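Local coordinates for gene product PA4716 (Pseudomonas aeruginosa, PDB 1U0K), which is of uncertain function but belongs to the PhzF family and probably acts as an isomerase, perhaps an epimerase, at residues 83-97 and 109-121. Numbering follows the deposited sequence.
Sequences AALLHHLRGGDNEQH and LRSVRAGSGFYAE
The carbonyl oxygen of G92 is gripped by the guanidinium of R113. NE makes the sounder bond, with R113 NE to G92 O at 3.0 Å and 144° at the hydrogen, while the second, from NH2, is long and weak. NE stands above the carbonyl plane and so does not follow a lone pair. R113 is extended from CG to NE, which carries its head from the strand to the turn after the helix, where G91 CA lies at the guanidinium edge. Waters extend the grip: one joins NH2 to H88 O, another NH1 to H88 ND1, and a third links the backbone N of R113 to D93 O.

The H87 imidazole comes over one guanidinium face with its ND1 and CE1 atoms, offset toward the rim, the two planes steeply inclined at 66°. With CG anti to the backbone N (chi1 -160°), the ring is laid between F118 and Q96: F118 CE2 meets H87 CG at 3.6 Å over one face, and Q96 CG covers a face at the ring centre. H87 ND1 is buried with no partner in the model. F118 turns one ring face to the helix, with A84 O 3.7 Å above its centre, and A84 CB packs on F118 CB at 3.8 Å.

Q96 and S111 form an antiparallel hydrogen-bonded pair, Q96 N to S111 O and S111 N to Q96 O, each 2.9 Å. Beside them, E95 OE2 meets R110 NH1 at 3.0 Å, a salt bridge whose hydrogen bond is weak. R110 also holds E121 side-on through NE and NH2, completing a three-residue charge network.

This is structural packing, away from the predicted active-site residue E48: helix 78-90 lies against the hairpin of strands 96-101 and 106-114 and the adjoining strand 117-129. W98 bonds S111 OG, R59 takes Q96 OE1, and strand 267-282 continues the packing through V274 against A84 and L276 against F118.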
loop_
_atom_site.group_PDB
_atom_site.type_symbol
_atom_site.label_atom_id
_atom_site.label_comp_id
_atom_site.label_asym_id
_atom_site.label_seq_id
_atom_site.Cartn_x
_atom_site.Cartn_y
_atom_site.Cartn_z
ATOM N N ALA A 83 5.256 -17.537 -12.215
ATOM C CA ALA A 83 5.821 -18.853 -12.529
ATOM C C ALA A 83 5.571 -19.848 -11.398
ATOM O O ALA A 83 5.189 -20.989 -11.638
ATOM C CB ALA A 83 7.314 -18.743 -12.849
ATOM N N ALA A 84 5.791 -19.410 -10.168
ATOM C CA ALA A 84 5.594 -20.260 -9.007
ATOM C C ALA A 84 4.131 -20.681 -8.871
ATOM O O ALA A 84 3.834 -21.848 -8.594
ATOM C CB ALA A 84 6.057 -19.549 -7.752
ATOM N N LEU A 85 3.225 -19.729 -9.077
ATOM C CA LEU A 85 1.807 -20.008 -8.981
ATOM C C LEU A 85 1.382 -20.975 -10.077
ATOM O O LEU A 85 0.633 -21.904 -9.810
ATOM C CB LEU A 85 0.963 -18.724 -9.021
ATOM C CG LEU A 85 -0.541 -19.010 -9.023
ATOM C CD1 LEU A 85 -0.965 -19.670 -7.712
ATOM C CD2 LEU A 85 -1.346 -17.774 -9.293
ATOM N N LEU A 86 1.862 -20.775 -11.303
ATOM C CA LEU A 86 1.513 -21.681 -12.397
ATOM C C LEU A 86 1.980 -23.110 -12.108
ATOM O O LEU A 86 1.285 -24.055 -12.446
ATOM C CB LEU A 86 2.085 -21.176 -13.717
ATOM C CG LEU A 86 1.449 -19.887 -14.233
ATOM C CD1 LEU A 86 2.239 -19.358 -15.416
ATOM C CD2 LEU A 86 0.009 -20.080 -14.636
ATOM N N HIS A 87 3.137 -23.249 -11.477
ATOM C CA HIS A 87 3.668 -24.559 -11.062
ATOM C C HIS A 87 2.750 -25.174 -10.005
ATOM O O HIS A 87 2.389 -26.352 -10.084
ATOM C CB HIS A 87 5.080 -24.377 -10.513
ATOM C CG HIS A 87 5.919 -25.620 -10.477
ATOM N ND1 HIS A 87 5.426 -26.870 -10.169
ATOM C CD2 HIS A 87 7.250 -25.779 -10.667
ATOM C CE1 HIS A 87 6.421 -27.745 -10.193
ATOM N NE2 HIS A 87 7.535 -27.106 -10.497
ATOM N N HIS A 88 2.340 -24.370 -9.034
ATOM C CA HIS A 88 1.383 -24.825 -8.012
ATOM C C HIS A 88 0.070 -25.342 -8.621
ATOM O O HIS A 88 -0.428 -26.402 -8.235
ATOM C CB HIS A 88 1.106 -23.682 -7.024
ATOM C CG HIS A 88 0.013 -23.977 -6.044
ATOM N ND1 HIS A 88 0.128 -24.942 -5.067
ATOM C CD2 HIS A 88 -1.219 -23.440 -5.903
ATOM C CE1 HIS A 88 -0.987 -24.977 -4.358
ATOM N NE2 HIS A 88 -1.824 -24.082 -4.849
ATOM N N LEU A 89 -0.473 -24.608 -9.586
ATOM C CA LEU A 89 -1.731 -24.968 -10.232
ATOM C C LEU A 89 -1.603 -26.202 -11.130
ATOM O O LEU A 89 -2.503 -27.031 -11.156
ATOM C CB LEU A 89 -2.278 -23.787 -11.038
ATOM C CG LEU A 89 -2.696 -22.587 -10.184
ATOM C CD1 LEU A 89 -3.049 -21.409 -11.091
ATOM C CD2 LEU A 89 -3.852 -22.933 -9.264
ATOM N N ARG A 90 -0.487 -26.337 -11.840
ATOM C CA ARG A 90 -0.315 -27.455 -12.772
ATOM C C ARG A 90 0.009 -28.752 -12.025
ATOM O O ARG A 90 -0.461 -29.826 -12.403
ATOM C CB ARG A 90 0.798 -27.153 -13.774
ATOM C CG ARG A 90 0.978 -28.219 -14.870
ATOM C CD ARG A 90 2.119 -27.903 -15.830
ATOM N NE ARG A 90 1.998 -28.584 -17.124
ATOM C CZ ARG A 90 2.217 -29.880 -17.326
ATOM N NH1 ARG A 90 2.590 -30.683 -16.330
ATOM N NH2 ARG A 90 2.075 -30.382 -18.551
ATOM N N GLY A 91 0.797 -28.638 -10.959
ATOM C CA GLY A 91 1.374 -29.792 -10.293
ATOM C C GLY A 91 2.612 -30.267 -11.031
ATOM O O GLY A 91 3.045 -29.661 -12.015
ATOM N N GLY A 92 3.169 -31.380 -10.567
ATOM C CA GLY A 92 4.392 -31.930 -11.124
ATOM C C GLY A 92 5.558 -31.702 -10.185
ATOM O O GLY A 92 5.728 -30.602 -9.660
ATOM N N ASP A 93 6.364 -32.740 -9.970
ATOM C CA ASP A 93 7.514 -32.655 -9.068
ATOM C C ASP A 93 8.755 -32.150 -9.786
ATOM O O ASP A 93 9.724 -31.749 -9.156
ATOM C CB ASP A 93 7.814 -34.027 -8.462
ATOM C CG ASP A 93 6.677 -34.553 -7.613
ATOM O OD1 ASP A 93 5.833 -35.311 -8.144
ATOM O OD2 ASP A 93 6.548 -34.268 -6.404
ATOM N N ASN A 94 8.715 -32.186 -11.110
ATOM C CA ASN A 94 9.855 -31.834 -11.942
ATOM C C ASN A 94 9.913 -30.346 -12.256
ATOM O O ASN A 94 8.916 -29.631 -12.110
ATOM C CB ASN A 94 9.795 -32.606 -13.263
ATOM C CG ASN A 94 8.488 -32.366 -14.034
ATOM O OD1 ASN A 94 7.389 -32.700 -13.558
ATOM N ND2 ASN A 94 8.606 -31.788 -15.230
ATOM N N GLU A 95 11.080 -29.899 -12.707
ATOM C CA GLU A 95 11.255 -28.541 -13.205
ATOM C C GLU A 95 10.211 -28.243 -14.279
ATOM O O GLU A 95 9.929 -29.081 -15.130
ATOM C CB GLU A 95 12.657 -28.352 -13.786
ATOM C CG GLU A 95 12.971 -26.921 -14.191
ATOM C CD GLU A 95 14.393 -26.748 -14.692
ATOM O OE1 GLU A 95 14.714 -27.145 -15.814
ATOM O OE2 GLU A 95 15.241 -26.155 -13.871
ATOM N N GLN A 96 9.637 -27.049 -14.220
ATOM C CA GLN A 96 8.637 -26.608 -15.183
ATOM C C GLN A 96 9.171 -25.382 -15.904
ATOM O O GLN A 96 9.901 -24.588 -15.312
ATOM C CB GLN A 96 7.332 -26.256 -14.467
ATOM C CG GLN A 96 6.739 -27.391 -13.651
ATOM C CD GLN A 96 6.278 -28.556 -14.503
ATOM O OE1 GLN A 96 5.624 -28.312 -15.534
ATOM N NE2 GLN A 96 6.573 -29.724 -14.149
ATOM N N HIS A 97 8.806 -25.249 -17.176
ATOM C CA HIS A 97 9.179 -24.115 -18.007
ATOM C C HIS A 97 7.935 -23.359 -18.463
ATOM O O HIS A 97 6.898 -23.953 -18.728
ATOM C CB HIS A 97 9.986 -24.585 -19.220
ATOM C CG HIS A 97 11.275 -25.245 -18.856
ATOM N ND1 HIS A 97 11.349 -26.561 -18.455
ATOM C CD2 HIS A 97 12.541 -24.769 -18.834
ATOM C CE1 HIS A 97 12.608 -26.867 -18.198
ATOM N NE2 HIS A 97 13.352 -25.798 -18.420
ATOM N N LEU A 109 10.862 -18.513 -18.337
ATOM C CA LEU A 109 11.046 -18.793 -16.917
ATOM C C LEU A 109 11.098 -20.280 -16.653
ATOM O O LEU A 109 10.617 -21.077 -17.451
ATOM C CB LEU A 109 9.917 -18.179 -16.086
ATOM C CG LEU A 109 9.856 -16.652 -16.105
ATOM C CD1 LEU A 109 8.814 -16.172 -17.072
ATOM C CD2 LEU A 109 9.628 -16.101 -14.702
ATOM N N ARG A 110 11.716 -20.639 -15.540
ATOM C CA ARG A 110 11.694 -21.994 -15.022
ATOM C C ARG A 110 11.347 -21.954 -13.537
ATOM O O ARG A 110 11.646 -20.987 -12.838
ATOM C CB ARG A 110 13.048 -22.678 -15.248
ATOM C CG ARG A 110 14.188 -22.124 -14.448
ATOM C CD ARG A 110 15.534 -22.812 -14.736
ATOM N NE ARG A 110 16.555 -22.430 -13.756
ATOM C CZ ARG A 110 16.623 -22.890 -12.507
ATOM N NH1 ARG A 110 15.750 -23.781 -12.051
ATOM N NH2 ARG A 110 17.585 -22.455 -11.702
ATOM N N SER A 111 10.696 -22.997 -13.062
ATOM C CA SER A 111 10.396 -23.125 -11.655
ATOM C C SER A 111 10.623 -24.541 -11.162
ATOM O O SER A 111 10.398 -25.504 -11.883
ATOM C CB SER A 111 8.951 -22.714 -11.380
ATOM O OG SER A 111 8.057 -23.500 -12.140
ATOM N N VAL A 112 11.050 -24.644 -9.910
ATOM C CA VAL A 112 11.187 -25.914 -9.217
ATOM C C VAL A 112 10.557 -25.805 -7.833
ATOM O O VAL A 112 10.431 -24.717 -7.274
ATOM C CB VAL A 112 12.674 -26.325 -9.083
ATOM C CG1 VAL A 112 13.294 -26.576 -10.459
ATOM C CG2 VAL A 112 13.474 -25.268 -8.326
ATOM N N ARG A 113 10.137 -26.934 -7.290
ATOM C CA ARG A 113 9.701 -26.980 -5.906
ATOM C C ARG A 113 10.910 -26.819 -4.996
ATOM O O ARG A 113 12.006 -27.306 -5.303
ATOM C CB ARG A 113 8.981 -28.297 -5.621
ATOM C CG ARG A 113 7.716 -28.467 -6.416
ATOM C CD ARG A 113 6.873 -29.645 -5.990
ATOM N NE ARG A 113 5.685 -29.769 -6.824
ATOM C CZ ARG A 113 4.561 -29.073 -6.659
ATOM N NH1 ARG A 113 4.431 -28.198 -5.662
ATOM N NH2 ARG A 113 3.543 -29.270 -7.487
ATOM N N ALA A 114 10.713 -26.113 -3.892
ATOM C CA ALA A 114 11.771 -25.865 -2.925
ATOM C C ALA A 114 11.152 -25.694 -1.550
ATOM O O ALA A 114 10.574 -24.653 -1.250
ATOM C CB ALA A 114 12.567 -24.626 -3.303
ATOM N N GLY A 115 11.266 -26.729 -0.725
ATOM C CA GLY A 115 10.749 -26.698 0.631
ATOM C C GLY A 115 9.253 -26.467 0.653
ATOM O O GLY A 115 8.503 -27.198 0.009
ATOM N N SER A 116 8.834 -25.424 1.370
ATOM C CA SER A 116 7.421 -25.058 1.501
ATOM C C SER A 116 6.871 -24.340 0.256
ATOM O O SER A 116 5.643 -24.183 0.097
ATOM C CB SER A 116 7.217 -24.171 2.739
ATOM O OG SER A 116 8.094 -23.043 2.739
ATOM N N GLY A 117 7.766 -23.901 -0.623
ATOM C CA GLY A 117 7.355 -23.155 -1.798
ATOM C C GLY A 117 8.080 -23.555 -3.062
ATOM O O GLY A 117 8.117 -24.735 -3.427
ATOM N N PHE A 118 8.626 -22.553 -3.739
ATOM C CA PHE A 118 9.210 -22.702 -5.064
ATOM C C PHE A 118 10.475 -21.871 -5.195
ATOM O O PHE A 118 10.727 -20.965 -4.407
ATOM C CB PHE A 118 8.204 -22.256 -6.147
ATOM C CG PHE A 118 6.929 -23.050 -6.140
ATOM C CD1 PHE A 118 5.884 -22.706 -5.292
ATOM C CD2 PHE A 118 6.789 -24.172 -6.943
ATOM C CE1 PHE A 118 4.725 -23.474 -5.247
ATOM C CE2 PHE A 118 5.635 -24.931 -6.914
ATOM C CZ PHE A 118 4.597 -24.578 -6.065
ATOM N N TYR A 119 11.287 -22.226 -6.178
ATOM C CA TYR A 119 12.351 -21.371 -6.669
ATOM C C TYR A 119 12.043 -21.106 -8.127
ATOM O O TYR A 119 11.814 -22.037 -8.892
ATOM C CB TYR A 119 13.730 -22.037 -6.543
ATOM C CG TYR A 119 14.849 -21.079 -6.857
ATOM C CD1 TYR A 119 15.358 -20.242 -5.883
ATOM C CD2 TYR A 119 15.370 -20.991 -8.140
ATOM C CE1 TYR A 119 16.373 -19.345 -6.173
ATOM C CE2 TYR A 119 16.377 -20.093 -8.446
ATOM C CZ TYR A 119 16.873 -19.273 -7.459
ATOM O OH TYR A 119 17.876 -18.390 -7.776
ATOM N N ALA A 120 12.047 -19.837 -8.512
ATOM C CA ALA A 120 11.765 -19.438 -9.875
ATOM C C ALA A 120 12.885 -18.565 -10.425
ATOM O O ALA A 120 13.507 -17.796 -9.694
ATOM C CB ALA A 120 10.441 -18.703 -9.939
ATOM N N GLU A 121 13.124 -18.686 -11.725
ATOM C CA GLU A 121 14.161 -17.926 -12.404
ATOM C C GLU A 121 13.685 -17.471 -13.769
ATOM O O GLU A 121 12.910 -18.155 -14.428
ATOM C CB GLU A 121 15.386 -18.818 -12.560
ATOM C CG GLU A 121 16.599 -18.180 -13.191
ATOM C CD GLU A 121 17.697 -19.210 -13.356
ATOM O OE1 GLU A 121 18.315 -19.583 -12.339
ATOM O OE2 GLU A 121 17.914 -19.677 -14.494
HETATM O O HOH W 1 0.866 -28.415 -6.988
HETATM O O HOH W 2 2.070 -26.673 -4.519
HETATM O O HOH W 3 10.649 -29.163 -9.055
#